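PDB 6IXO: myosin-2 from Saccharomyces cerevisiae, which moves organelles and other cargo along polarized actin cables as a class V myosin, gripping cargo receptors with its globular tail domain, the part present here. Local coordinates for residues Gln80-Ile85 and Glu152-Asn157; Lys33-Pro38 and Gln86-Gln91; Ile287-Leu292 and Gln319-Gln324; Val115-Asn120 and Phe389-Ala394. One frame throughout, in Å; residues are numbered along the deposited sequence.

Contact 1: residues Gln80-Ile85 and Glu152-Asn157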
loop_
_atom_site.group_PDB
_atom_site.type_symbol
_atom_site.label_atom_id
_atom_site.label_comp_id
_atom_site.label_asym_id
_atom_site.label_seq_id
_atom_site.Cartn_x
_atom_site.Cartn_y
_atom_site.Cartn_z
ATOM N N GLN A 80 0.132 11.872 -21.861
ATOM C CA GLN A 80 -0.524 12.766 -20.911
ATOM C C GLN A 80 -1.183 12.022 -19.756
ATOM O O GLN A 80 -1.085 12.447 -18.584
ATOM C CB GLN A 80 -1.582 13.604 -21.613
ATOM C CG GLN A 80 -1.007 14.669 -22.507
ATOM C CD GLN A 80 -1.012 16.014 -21.839
ATOM O OE1 GLN A 80 -0.672 16.142 -20.658
ATOM N NE2 GLN A 80 -1.428 17.033 -22.582
ATOM N N VAL A 81 -1.874 10.929 -20.084
ATOM C CA VAL A 81 -2.541 10.127 -19.062
ATOM C C VAL A 81 -1.498 9.557 -18.082
ATOM O O VAL A 81 -1.661 9.657 -16.861
ATOM C CB VAL A 81 -3.377 8.978 -19.688
ATOM C CG1 VAL A 81 -3.692 7.912 -18.639
ATOM C CG2 VAL A 81 -4.659 9.541 -20.248
ATOM N N LEU A 82 -0.418 8.989 -18.606
ATOM C CA LEU A 82 0.583 8.360 -17.717
ATOM C C LEU A 82 1.199 9.391 -16.744
ATOM O O LEU A 82 1.294 9.152 -15.513
ATOM C CB LEU A 82 1.676 7.695 -18.558
ATOM C CG LEU A 82 1.204 6.480 -19.363
ATOM C CD1 LEU A 82 2.121 6.205 -20.543
ATOM C CD2 LEU A 82 1.147 5.272 -18.484
ATOM N N THR A 83 1.608 10.525 -17.305
ATOM C CA THR A 83 2.233 11.600 -16.545
ATOM C C THR A 83 1.289 12.102 -15.474
ATOM O O THR A 83 1.687 12.301 -14.318
ATOM C CB THR A 83 2.622 12.802 -17.450
ATOM O OG1 THR A 83 3.543 12.364 -18.453
ATOM C CG2 THR A 83 3.288 13.902 -16.605
ATOM N N THR A 84 0.033 12.318 -15.861
ATOM C CA THR A 84 -0.922 12.947 -14.959
ATOM C C THR A 84 -1.250 12.024 -13.796
ATOM O O THR A 84 -1.301 12.454 -12.631
ATOM C CB THR A 84 -2.221 13.373 -15.710
ATOM O OG1 THR A 84 -1.879 14.353 -16.704
ATOM C CG2 THR A 84 -3.242 13.974 -14.732
ATOM N N ILE A 85 -1.463 10.752 -14.081
ATOM C CA ILE A 85 -1.826 9.854 -12.980
ATOM C C ILE A 85 -0.668 9.785 -11.991
ATOM O O ILE A 85 -0.870 9.892 -10.785
ATOM C CB ILE A 85 -2.159 8.428 -13.476
ATOM C CG1 ILE A 85 -3.527 8.450 -14.223
ATOM C CG2 ILE A 85 -2.171 7.459 -12.293
ATOM C CD1 ILE A 85 -3.919 7.091 -14.892
ATOM N N GLU A 152 2.675 -1.149 -16.767
ATOM C CA GLU A 152 3.349 -1.938 -15.760
ATOM C C GLU A 152 4.254 -1.052 -14.900
ATOM O O GLU A 152 4.220 -1.112 -13.651
ATOM C CB GLU A 152 4.147 -3.038 -16.450
ATOM C CG GLU A 152 4.989 -3.899 -15.517
ATOM C CD GLU A 152 5.791 -4.954 -16.294
ATOM O OE1 GLU A 152 5.321 -6.103 -16.401
ATOM O OE2 GLU A 152 6.885 -4.627 -16.803
ATOM N N ALA A 153 5.031 -0.193 -15.560
ATOM C CA ALA A 153 5.885 0.760 -14.848
ATOM C C ALA A 153 5.047 1.727 -14.010
ATOM O O ALA A 153 5.386 2.000 -12.831
ATOM C CB ALA A 153 6.800 1.541 -15.844
ATOM N N LEU A 154 3.952 2.234 -14.577
ATOM C CA LEU A 154 3.080 3.147 -13.815
ATOM C C LEU A 154 2.562 2.484 -12.514
ATOM O O LEU A 154 2.599 3.080 -11.428
ATOM C CB LEU A 154 1.883 3.604 -14.647
ATOM C CG LEU A 154 0.885 4.562 -13.960
ATOM C CD1 LEU A 154 1.584 5.872 -13.515
ATOM C CD2 LEU A 154 -0.276 4.915 -14.929
ATOM N N SER A 155 2.061 1.266 -12.647
ATOM C CA SER A 155 1.540 0.517 -11.496
ATOM C C SER A 155 2.637 0.403 -10.411
ATOM O O SER A 155 2.390 0.681 -9.226
ATOM C CB SER A 155 1.077 -0.868 -11.951
ATOM O OG SER A 155 0.472 -1.610 -10.888
ATOM N N TYR A 156 3.831 -0.000 -10.826
ATOM C CA TYR A 156 4.991 -0.125 -9.926
ATOM C C TYR A 156 5.295 1.185 -9.224
ATOM O O TYR A 156 5.483 1.238 -7.977
ATOM C CB TYR A 156 6.205 -0.578 -10.726
ATOM C CG TYR A 156 7.458 -0.808 -9.888
ATOM C CD1 TYR A 156 7.697 -2.053 -9.307
ATOM C CD2 TYR A 156 8.395 0.205 -9.699
ATOM C CE1 TYR A 156 8.839 -2.289 -8.545
ATOM C CE2 TYR A 156 9.571 -0.022 -8.915
ATOM C CZ TYR A 156 9.764 -1.270 -8.353
ATOM O OH TYR A 156 10.887 -1.539 -7.609
ATOM N N ASN A 157 5.361 2.244 -10.025
ATOM C CA ASN A 157 5.669 3.582 -9.542
ATOM C C ASN A 157 4.649 4.051 -8.549
ATOM O O ASN A 157 5.019 4.482 -7.451
ATOM C CB ASN A 157 5.771 4.593 -10.723
ATOM C CG ASN A 157 6.995 4.360 -11.533
ATOM O OD1 ASN A 157 7.837 3.534 -11.139
ATOM N ND2 ASN A 157 7.131 5.060 -12.671
#
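The helical core of the globular tail domain brings helix 71-90 against helix 134-180 here, with L154 of the second helix reaching L82 and I85 of the first. The backbones come closest at this point: the CA atoms of L82 and L154 are 7.0 Å apart. L154 leaves its helix with chi1 at 180°, which swings CG to the far side from the amide nitrogen and carries both methyls across the gap. Its CD2 meets L82 CD2 at 3.8 Å, the two side chains running obliquely past one another. The same methyl lies 4.1 Å from I85 CG2, and there the side chains cross at about a right angle. The other branch, L154 CD1, approaches the backbone, 3.9 Å from L82 O. The domain is all-helical, and L82 and I85, three positions apart on helix 71-90, both bring their side chains to L154. Helix 97-124 also packs here, V108 touching both I85 and L154 and W104 touching I85. L82 leans in addition on D150 and F151, a turn earlier in helix 134-180. T84 OG1 gives a hydrogen bond to Q80 O, 2.8 Å away, and that oxygen also accepts the helical bond from T84 N. S155 OG bonds to D379, tying helix 134-180 to the later loop.

Contact 2: residues Lys33-Pro38 and Gln86-Gln91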
loop_
_atom_site.group_PDB
_atom_site.type_symbol
_atom_site.label_atom_id
_atom_site.label_comp_id
_atom_site.label_asym_id
_atom_site.label_seq_id
_atom_site.Cartn_x
_atom_site.Cartn_y
_atom_site.Cartn_z
ATOM N N LYS A 33 -7.179 14.780 -12.713
ATOM C CA LYS A 33 -6.867 15.616 -11.533
ATOM C C LYS A 33 -8.134 15.877 -10.734
ATOM O O LYS A 33 -8.080 16.129 -9.538
ATOM C CB LYS A 33 -6.224 16.951 -11.932
ATOM C CG LYS A 33 -4.860 16.801 -12.582
ATOM C CD LYS A 33 -4.231 18.171 -12.803
ATOM C CE LYS A 33 -3.015 18.074 -13.722
ATOM N NZ LYS A 33 -2.350 19.395 -13.900
ATOM N N GLY A 34 -9.290 15.772 -11.390
ATOM C CA GLY A 34 -10.555 16.080 -10.745
ATOM C C GLY A 34 -11.270 14.859 -10.176
ATOM O O GLY A 34 -12.458 14.931 -9.861
ATOM N N PHE A 35 -10.572 13.730 -10.084
ATOM C CA PHE A 35 -11.183 12.497 -9.574
ATOM C C PHE A 35 -11.863 12.687 -8.194
ATOM O O PHE A 35 -11.413 13.501 -7.363
ATOM C CB PHE A 35 -10.129 11.382 -9.467
ATOM C CG PHE A 35 -9.240 11.489 -8.222
ATOM C CD1 PHE A 35 -8.167 12.388 -8.175
ATOM C CD2 PHE A 35 -9.472 10.672 -7.121
ATOM C CE1 PHE A 35 -7.340 12.481 -7.025
ATOM C CE2 PHE A 35 -8.643 10.758 -5.956
ATOM C CZ PHE A 35 -7.580 11.670 -5.927
ATOM N N GLU A 36 -12.945 11.938 -7.986
ATOM C CA GLU A 36 -13.662 11.862 -6.713
ATOM C C GLU A 36 -13.749 10.399 -6.301
ATOM O O GLU A 36 -14.131 9.538 -7.077
ATOM C CB GLU A 36 -15.072 12.468 -6.798
ATOM C CG GLU A 36 -15.111 13.989 -6.993
ATOM C CD GLU A 36 -14.531 14.756 -5.806
ATOM O OE1 GLU A 36 -14.643 14.239 -4.680
ATOM O OE2 GLU A 36 -13.973 15.863 -5.999
ATOM N N VAL A 37 -13.369 10.106 -5.065
ATOM C CA VAL A 37 -13.344 8.735 -4.619
ATOM C C VAL A 37 -14.703 8.393 -4.014
ATOM O O VAL A 37 -15.282 9.212 -3.320
ATOM C CB VAL A 37 -12.187 8.530 -3.560
ATOM C CG1 VAL A 37 -12.163 7.120 -3.094
ATOM C CG2 VAL A 37 -10.845 8.872 -4.178
ATOM N N PRO A 38 -15.235 7.192 -4.270
ATOM C CA PRO A 38 -16.484 6.852 -3.558
ATOM C C PRO A 38 -16.249 6.436 -2.105
ATOM O O PRO A 38 -15.125 6.104 -1.759
ATOM C CB PRO A 38 -17.033 5.673 -4.355
ATOM C CG PRO A 38 -15.818 5.057 -4.978
ATOM C CD PRO A 38 -14.916 6.215 -5.323
ATOM N N GLN A 86 0.540 9.622 -12.505
ATOM C CA GLN A 86 1.676 9.493 -11.583
ATOM C C GLN A 86 1.791 10.774 -10.759
ATOM O O GLN A 86 1.997 10.735 -9.540
ATOM C CB GLN A 86 2.977 9.236 -12.344
ATOM C CG GLN A 86 4.192 9.123 -11.373
ATOM C CD GLN A 86 5.381 8.362 -11.946
ATOM O OE1 GLN A 86 5.236 7.347 -12.651
ATOM N NE2 GLN A 86 6.562 8.828 -11.622
ATOM N N LYS A 87 1.652 11.912 -11.433
ATOM C CA LYS A 87 1.692 13.202 -10.751
ATOM C C LYS A 87 0.605 13.304 -9.690
ATOM O O LYS A 87 0.845 13.790 -8.579
ATOM C CB LYS A 87 1.557 14.354 -11.747
ATOM C CG LYS A 87 1.568 15.726 -11.065
ATOM C CD LYS A 87 1.691 16.880 -12.063
ATOM C CE LYS A 87 1.914 18.213 -11.353
ATOM N NZ LYS A 87 1.969 19.368 -12.290
ATOM N N VAL A 88 -0.597 12.848 -10.014
ATOM C CA VAL A 88 -1.669 12.886 -9.030
ATOM C C VAL A 88 -1.312 12.054 -7.801
ATOM O O VAL A 88 -1.546 12.466 -6.666
ATOM C CB VAL A 88 -3.020 12.390 -9.635
ATOM C CG1 VAL A 88 -4.038 12.169 -8.539
ATOM C CG2 VAL A 88 -3.553 13.468 -10.632
ATOM N N VAL A 89 -0.709 10.887 -8.006
ATOM C CA VAL A 89 -0.439 10.056 -6.832
ATOM C C VAL A 89 0.714 10.695 -6.002
ATOM O O VAL A 89 0.725 10.627 -4.786
ATOM C CB VAL A 89 -0.089 8.652 -7.255
ATOM C CG1 VAL A 89 0.418 7.837 -6.054
ATOM C CG2 VAL A 89 -1.376 7.943 -7.922
ATOM N N THR A 90 1.625 11.382 -6.684
ATOM C CA THR A 90 2.764 12.045 -6.038
ATOM C C THR A 90 2.313 13.157 -5.069
ATOM O O THR A 90 2.978 13.466 -4.062
ATOM C CB THR A 90 3.714 12.572 -7.156
ATOM O OG1 THR A 90 4.287 11.430 -7.811
ATOM C CG2 THR A 90 4.857 13.420 -6.594
ATOM N N GLN A 91 1.153 13.727 -5.356
ATOM C CA GLN A 91 0.616 14.853 -4.596
ATOM C C GLN A 91 -0.348 14.420 -3.495
ATOM O O GLN A 91 -0.844 15.258 -2.750
ATOM C CB GLN A 91 -0.075 15.826 -5.567
ATOM C CG GLN A 91 0.958 16.517 -6.491
ATOM C CD GLN A 91 0.342 17.526 -7.456
ATOM O OE1 GLN A 91 -0.829 17.430 -7.815
ATOM N NE2 GLN A 91 1.140 18.503 -7.874
#
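F35 and V88 are brought together by their first torsions: F35 CG lies between its backbone N and carbonyl carbon (chi1 79°), and V88 CG1 stands trans to the valine nitrogen (chi1 168°). The ring carbon F35 CE1 then comes within 3.6 Å of V88 CG1, the methyl approaching the ring obliquely and the two side chains passing side by side with opposite headings. The second branch of V88 serves K33, with V88 CG2 4.1 Å from both K33 CA and K33 CG. One buried valine is thus straddled by the two residues flanking G34, where the chain turns out of helix 20-32. Beyond CG the lysine chain is extended, and its NZ forms a salt bridge with E29 of helix 20-32. That carboxylate probably offsets some of the like charge of K87, whose NZ is 4.6 Å from K33 NZ. The contact therefore pins the start of the loop between helices 20-32 and 48-51 to the last turns of helix 71-90. Helix 97-124 lies against both parts: W104 packs on V88 and meets the F35 ring edge-to-face, and F103 meets that ring with planes at about 25°.

Contact 3: residues Ile287-Leu292 and Gln319-Gln324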
loop_
_atom_site.group_PDB
_atom_site.type_symbol
_atom_site.label_atom_id
_atom_site.label_comp_id
_atom_site.label_asym_id
_atom_site.label_seq_id
_atom_site.Cartn_x
_atom_site.Cartn_y
_atom_site.Cartn_z
ATOM N N ILE A 287 6.719 -7.813 20.175
ATOM C CA ILE A 287 6.094 -8.806 21.080
ATOM C C ILE A 287 7.173 -9.368 22.051
ATOM O O ILE A 287 6.975 -9.486 23.284
ATOM C CB ILE A 287 5.427 -9.940 20.265
ATOM C CG1 ILE A 287 4.182 -9.392 19.544
ATOM C CG2 ILE A 287 5.129 -11.218 21.154
ATOM C CD1 ILE A 287 3.596 -10.364 18.450
ATOM N N GLN A 288 8.321 -9.724 21.497
ATOM C CA GLN A 288 9.349 -10.356 22.334
ATOM C C GLN A 288 9.953 -9.335 23.312
ATOM O O GLN A 288 10.376 -9.687 24.400
ATOM C CB GLN A 288 10.423 -10.981 21.448
ATOM C CG GLN A 288 9.965 -12.309 20.808
ATOM C CD GLN A 288 10.933 -12.809 19.740
ATOM O OE1 GLN A 288 12.141 -12.587 19.838
ATOM N NE2 GLN A 288 10.397 -13.477 18.698
ATOM N N THR A 289 10.014 -8.071 22.912
ATOM C CA THR A 289 10.483 -7.043 23.854
ATOM C C THR A 289 9.538 -6.904 25.044
ATOM O O THR A 289 9.979 -6.859 26.226
ATOM C CB THR A 289 10.645 -5.706 23.140
ATOM O OG1 THR A 289 11.686 -5.869 22.185
ATOM C CG2 THR A 289 11.030 -4.548 24.120
ATOM N N ALA A 290 8.243 -6.836 24.748
ATOM C CA ALA A 290 7.225 -6.805 25.810
ATOM C C ALA A 290 7.389 -7.978 26.746
ATOM O O ALA A 290 7.286 -7.835 27.990
ATOM C CB ALA A 290 5.811 -6.790 25.188
ATOM N N LYS A 291 7.643 -9.168 26.194
ATOM C CA LYS A 291 7.828 -10.351 27.081
ATOM C C LYS A 291 9.064 -10.163 27.955
ATOM O O LYS A 291 9.053 -10.408 29.160
ATOM C CB LYS A 291 7.965 -11.638 26.278
ATOM C CG LYS A 291 6.620 -12.138 25.713
ATOM C CD LYS A 291 6.777 -13.258 24.680
ATOM C CE LYS A 291 5.435 -13.910 24.306
ATOM N NZ LYS A 291 4.353 -12.930 23.984
ATOM N N LEU A 292 10.140 -9.698 27.333
ATOM C CA LEU A 292 11.403 -9.546 28.039
ATOM C C LEU A 292 11.195 -8.615 29.233
ATOM O O LEU A 292 11.754 -8.817 30.326
ATOM C CB LEU A 292 12.489 -8.998 27.088
ATOM C CG LEU A 292 13.889 -8.737 27.692
ATOM C CD1 LEU A 292 14.955 -8.786 26.617
ATOM C CD2 LEU A 292 13.961 -7.357 28.359
ATOM N N GLN A 319 21.060 -7.795 25.730
ATOM C CA GLN A 319 21.894 -7.137 26.734
ATOM C C GLN A 319 21.521 -5.670 26.920
ATOM O O GLN A 319 21.477 -5.199 28.046
ATOM C CB GLN A 319 23.373 -7.244 26.369
ATOM C CG GLN A 319 24.273 -6.553 27.380
ATOM C CD GLN A 319 25.715 -6.643 26.972
ATOM O OE1 GLN A 319 26.017 -6.675 25.788
ATOM N NE2 GLN A 319 26.617 -6.708 27.944
ATOM N N LYS A 320 21.296 -4.942 25.818
ATOM C CA LYS A 320 20.871 -3.541 25.911
ATOM C C LYS A 320 19.575 -3.408 26.681
ATOM O O LYS A 320 19.411 -2.517 27.506
ATOM C CB LYS A 320 20.658 -2.917 24.518
ATOM C CG LYS A 320 21.909 -2.637 23.740
ATOM C CD LYS A 320 22.731 -1.529 24.364
ATOM C CE LYS A 320 24.070 -1.386 23.644
ATOM N NZ LYS A 320 24.825 -0.216 24.125
ATOM N N LEU A 321 18.623 -4.271 26.355
ATOM C CA LEU A 321 17.306 -4.183 26.970
ATOM C C LEU A 321 17.398 -4.507 28.455
ATOM O O LEU A 321 16.834 -3.788 29.284
ATOM C CB LEU A 321 16.335 -5.131 26.296
ATOM C CG LEU A 321 16.012 -4.725 24.845
ATOM C CD1 LEU A 321 15.255 -5.853 24.172
ATOM C CD2 LEU A 321 15.188 -3.442 24.821
ATOM N N ILE A 322 18.090 -5.603 28.765
ATOM C CA ILE A 322 18.253 -5.999 30.169
ATOM C C ILE A 322 19.076 -4.969 30.948
ATOM O O ILE A 322 18.735 -4.659 32.109
ATOM C CB ILE A 322 18.928 -7.383 30.299
ATOM C CG1 ILE A 322 17.980 -8.458 29.782
ATOM C CG2 ILE A 322 19.327 -7.686 31.816
ATOM C CD1 ILE A 322 18.623 -9.785 29.559
ATOM N N SER A 323 20.166 -4.449 30.355
ATOM C CA SER A 323 21.021 -3.557 31.155
ATOM C C SER A 323 20.313 -2.214 31.331
ATOM O O SER A 323 20.615 -1.490 32.237
ATOM C CB SER A 323 22.410 -3.358 30.531
ATOM O OG SER A 323 22.285 -2.941 29.187
ATOM N N GLN A 324 19.361 -1.889 30.453
ATOM C CA GLN A 324 18.615 -0.630 30.596
ATOM C C GLN A 324 17.293 -0.755 31.342
ATOM O O GLN A 324 16.576 0.229 31.515
ATOM C CB GLN A 324 18.341 -0.034 29.179
ATOM C CG GLN A 324 19.680 0.444 28.564
ATOM C CD GLN A 324 19.545 0.715 27.065
ATOM O OE1 GLN A 324 18.434 0.938 26.554
ATOM N NE2 GLN A 324 20.668 0.694 26.370
#
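L292 and L321 form the tight centre of a helix-helix contact in the DIL region of the cargo-binding tail, between helix 284-294 and helix 315-323. The short segments run roughly the same way, at 36° to each other, and their axes stay 11.1 Å apart, a separation bridged by the two leucines. A chi1 of 178° turns L292 CG away from its own amide and out toward the partner helix, and both its methyls fork around the base of L321: L292 CD1 and CD2 are each 3.9 Å from L321 CB. At the end of the side chains L292 CD1 meets L321 CD1 at 3.8 Å. The packing slackens to the flanks, where L292 CD1 is 4.4 Å from I322 CG1 and L321 CD1 is 4.1 Å from T289 OG1. That hydroxyl has its polar partner within its own helix, in the carbonyl of H285. All four of these residues are buried; F242 of helix 223-247 and L260 of helix 254-273 pack on T289, I246 of helix 223-247 on L321, and L339 of helix 336-350 on I322. The outward faces differ. S323, which is exposed, turns its side chain back on its own helix. Q319 O, which accepts the helical bond from S323 N, also takes one from S323 OG at 2.7 Å, tilted 29° from the carbonyl plane.

Contact 4: residues Val115-Asn120 and Phe389-Ala394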
loop_
_atom_site.group_PDB
_atom_site.type_symbol
_atom_site.label_atom_id
_atom_site.label_comp_id
_atom_site.label_asym_id
_atom_site.label_seq_id
_atom_site.Cartn_x
_atom_site.Cartn_y
_atom_site.Cartn_z
ATOM N N VAL A 115 -4.941 -3.287 -21.420
ATOM C CA VAL A 115 -3.904 -3.281 -22.443
ATOM C C VAL A 115 -3.434 -4.708 -22.683
ATOM O O VAL A 115 -3.226 -5.116 -23.823
ATOM C CB VAL A 115 -2.736 -2.348 -22.044
ATOM C CG1 VAL A 115 -1.587 -2.443 -23.032
ATOM C CG2 VAL A 115 -3.259 -0.910 -21.983
ATOM N N VAL A 116 -3.317 -5.484 -21.610
ATOM C CA VAL A 116 -2.963 -6.897 -21.743
ATOM C C VAL A 116 -4.000 -7.605 -22.575
ATOM O O VAL A 116 -3.676 -8.395 -23.464
ATOM C CB VAL A 116 -2.845 -7.582 -20.344
ATOM C CG1 VAL A 116 -2.804 -9.116 -20.493
ATOM C CG2 VAL A 116 -1.624 -7.060 -19.648
ATOM N N PHE A 117 -5.264 -7.294 -22.303
ATOM C CA PHE A 117 -6.341 -7.909 -23.049
ATOM C C PHE A 117 -6.256 -7.496 -24.518
ATOM O O PHE A 117 -6.476 -8.320 -25.427
ATOM C CB PHE A 117 -7.701 -7.512 -22.464
ATOM C CG PHE A 117 -8.844 -7.704 -23.419
ATOM C CD1 PHE A 117 -9.417 -8.950 -23.591
ATOM C CD2 PHE A 117 -9.332 -6.640 -24.163
ATOM C CE1 PHE A 117 -10.458 -9.137 -24.461
ATOM C CE2 PHE A 117 -10.382 -6.823 -25.052
ATOM C CZ PHE A 117 -10.946 -8.077 -25.202
ATOM N N ALA A 118 -5.941 -6.222 -24.761
ATOM C CA ALA A 118 -5.978 -5.713 -26.155
ATOM C C ALA A 118 -4.818 -6.304 -26.944
ATOM O O ALA A 118 -4.933 -6.623 -28.107
ATOM C CB ALA A 118 -5.906 -4.214 -26.168
ATOM N N LEU A 119 -3.674 -6.433 -26.286
ATOM C CA LEU A 119 -2.494 -7.004 -26.923
ATOM C C LEU A 119 -2.748 -8.443 -27.326
ATOM O O LEU A 119 -2.452 -8.859 -28.462
ATOM C CB LEU A 119 -1.287 -6.902 -25.970
ATOM C CG LEU A 119 0.053 -7.301 -26.587
ATOM C CD1 LEU A 119 0.284 -6.603 -27.935
ATOM C CD2 LEU A 119 1.180 -6.988 -25.589
ATOM N N ASN A 120 -3.319 -9.220 -26.416
ATOM C CA ASN A 120 -3.635 -10.608 -26.752
ATOM C C ASN A 120 -4.673 -10.687 -27.850
ATOM O O ASN A 120 -4.596 -11.548 -28.719
ATOM C CB ASN A 120 -4.126 -11.389 -25.532
ATOM C CG ASN A 120 -4.556 -12.805 -25.891
ATOM O OD1 ASN A 120 -3.728 -13.697 -26.036
ATOM N ND2 ASN A 120 -5.853 -13.003 -26.060
ATOM N N PHE A 389 -11.112 -9.294 -19.284
ATOM C CA PHE A 389 -11.955 -8.181 -19.688
ATOM C C PHE A 389 -13.226 -8.598 -20.386
ATOM O O PHE A 389 -13.202 -9.201 -21.458
ATOM C CB PHE A 389 -11.169 -7.210 -20.567
ATOM C CG PHE A 389 -10.857 -5.938 -19.871
ATOM C CD1 PHE A 389 -11.650 -4.822 -20.064
ATOM C CD2 PHE A 389 -9.821 -5.879 -18.941
ATOM C CE1 PHE A 389 -11.391 -3.645 -19.371
ATOM C CE2 PHE A 389 -9.556 -4.713 -18.243
ATOM C CZ PHE A 389 -10.339 -3.592 -18.461
ATOM N N ASP A 390 -14.346 -8.287 -19.751
ATOM C CA ASP A 390 -15.634 -8.417 -20.400
ATOM C C ASP A 390 -16.038 -7.007 -20.782
ATOM O O ASP A 390 -15.922 -6.085 -19.975
ATOM C CB ASP A 390 -16.671 -9.086 -19.490
ATOM N N GLN A 391 -16.471 -6.838 -22.026
ATOM C CA GLN A 391 -16.776 -5.517 -22.549
ATOM C C GLN A 391 -17.957 -4.924 -21.801
ATOM O O GLN A 391 -19.057 -5.467 -21.853
ATOM C CB GLN A 391 -17.058 -5.599 -24.048
ATOM C CG GLN A 391 -15.858 -6.048 -24.877
ATOM C CD GLN A 391 -15.096 -4.880 -25.485
ATOM O OE1 GLN A 391 -15.564 -4.244 -26.432
ATOM N NE2 GLN A 391 -13.917 -4.593 -24.945
ATOM N N VAL A 392 -17.725 -3.825 -21.088
ATOM C CA VAL A 392 -18.789 -3.195 -20.301
ATOM C C VAL A 392 -19.363 -1.952 -20.996
ATOM O O VAL A 392 -18.617 -1.154 -21.573
ATOM C CB VAL A 392 -18.293 -2.797 -18.885
ATOM C CG1 VAL A 392 -19.433 -2.233 -18.048
ATOM C CG2 VAL A 392 -17.680 -3.989 -18.176
ATOM N N GLU A 393 -20.690 -1.816 -20.936
ATOM C CA GLU A 393 -21.398 -0.634 -21.426
ATOM C C GLU A 393 -20.655 0.685 -21.156
ATOM O O GLU A 393 -20.046 0.877 -20.095
ATOM C CB GLU A 393 -22.795 -0.555 -20.802
ATOM C CG GLU A 393 -23.675 0.545 -21.407
ATOM C CD GLU A 393 -24.805 0.992 -20.489
ATOM O OE1 GLU A 393 -24.560 1.884 -19.645
ATOM O OE2 GLU A 393 -25.934 0.461 -20.621
ATOM N N ALA A 394 -20.711 1.576 -22.143
ATOM C CA ALA A 394 -20.118 2.905 -22.063
ATOM C C ALA A 394 -20.804 3.745 -20.993
ATOM O O ALA A 394 -21.983 4.081 -21.135
ATOM C CB ALA A 394 -20.204 3.598 -23.425
#
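F117 presents one face of its ring to F389, a CH-pi contact in which F389 CB stands 4.0 Å from the F117 ring centroid, 23° off the ring normal. The carbon is displaced toward the rim on the inner side of the ring, so its nearest ring atom is F117 CG, at 3.7 Å. The backbone of F389 takes part as well, with its O 4.1 Å from F117 CE1. The chi1 of F117, 160°, is some 20° short of fully trans and projects the ring from the helix toward the passing loop. The end of the F389 side chain leads away from F117, whose CB lies obliquely to its ring, and packs on E110 and S113, one to two turns earlier in helix 97-124, and on I59 of helix 53-67. Further along the loop Q391, a poorly ordered side chain, bends at chi2 and brings NE2 to 4.2 Å from F117 CE2; its approach is loose and its position uncertain. The contact lies at the surface of the tail domain and joins residues far apart in sequence. On the same helix as F117, V115 packs on L147 and F151 of helix 134-180, and A118 rests against W66 of helix 53-67. The loop then continues across helix 53-67, touching R56 through V392, until A394 reaches I60 and the C-terminal helix 403-415 at V409 and A413.

Overall arrangement
Contacts 1 and 2 share helix 71-90 and touch: Q86 OE1 and N157 ND2, 3.0 Å apart, form a probable hydrogen bond at their junction. Contact 1 is a buried meeting of aliphatic side chains between helices, whereas contact 2 is only partly buried and adds an aromatic ring and a lysine stem from a loop. Contact 4, centred about 19 Å from contact 1, lies at the surface and relies on a ring face and a loop; its helix 97-124 also backs contacts 1 and 2. Contact 3, another aliphatic helix pair, stands apart on the opposite side of the chain's centre from contact 1, their centres about 45 Å apart.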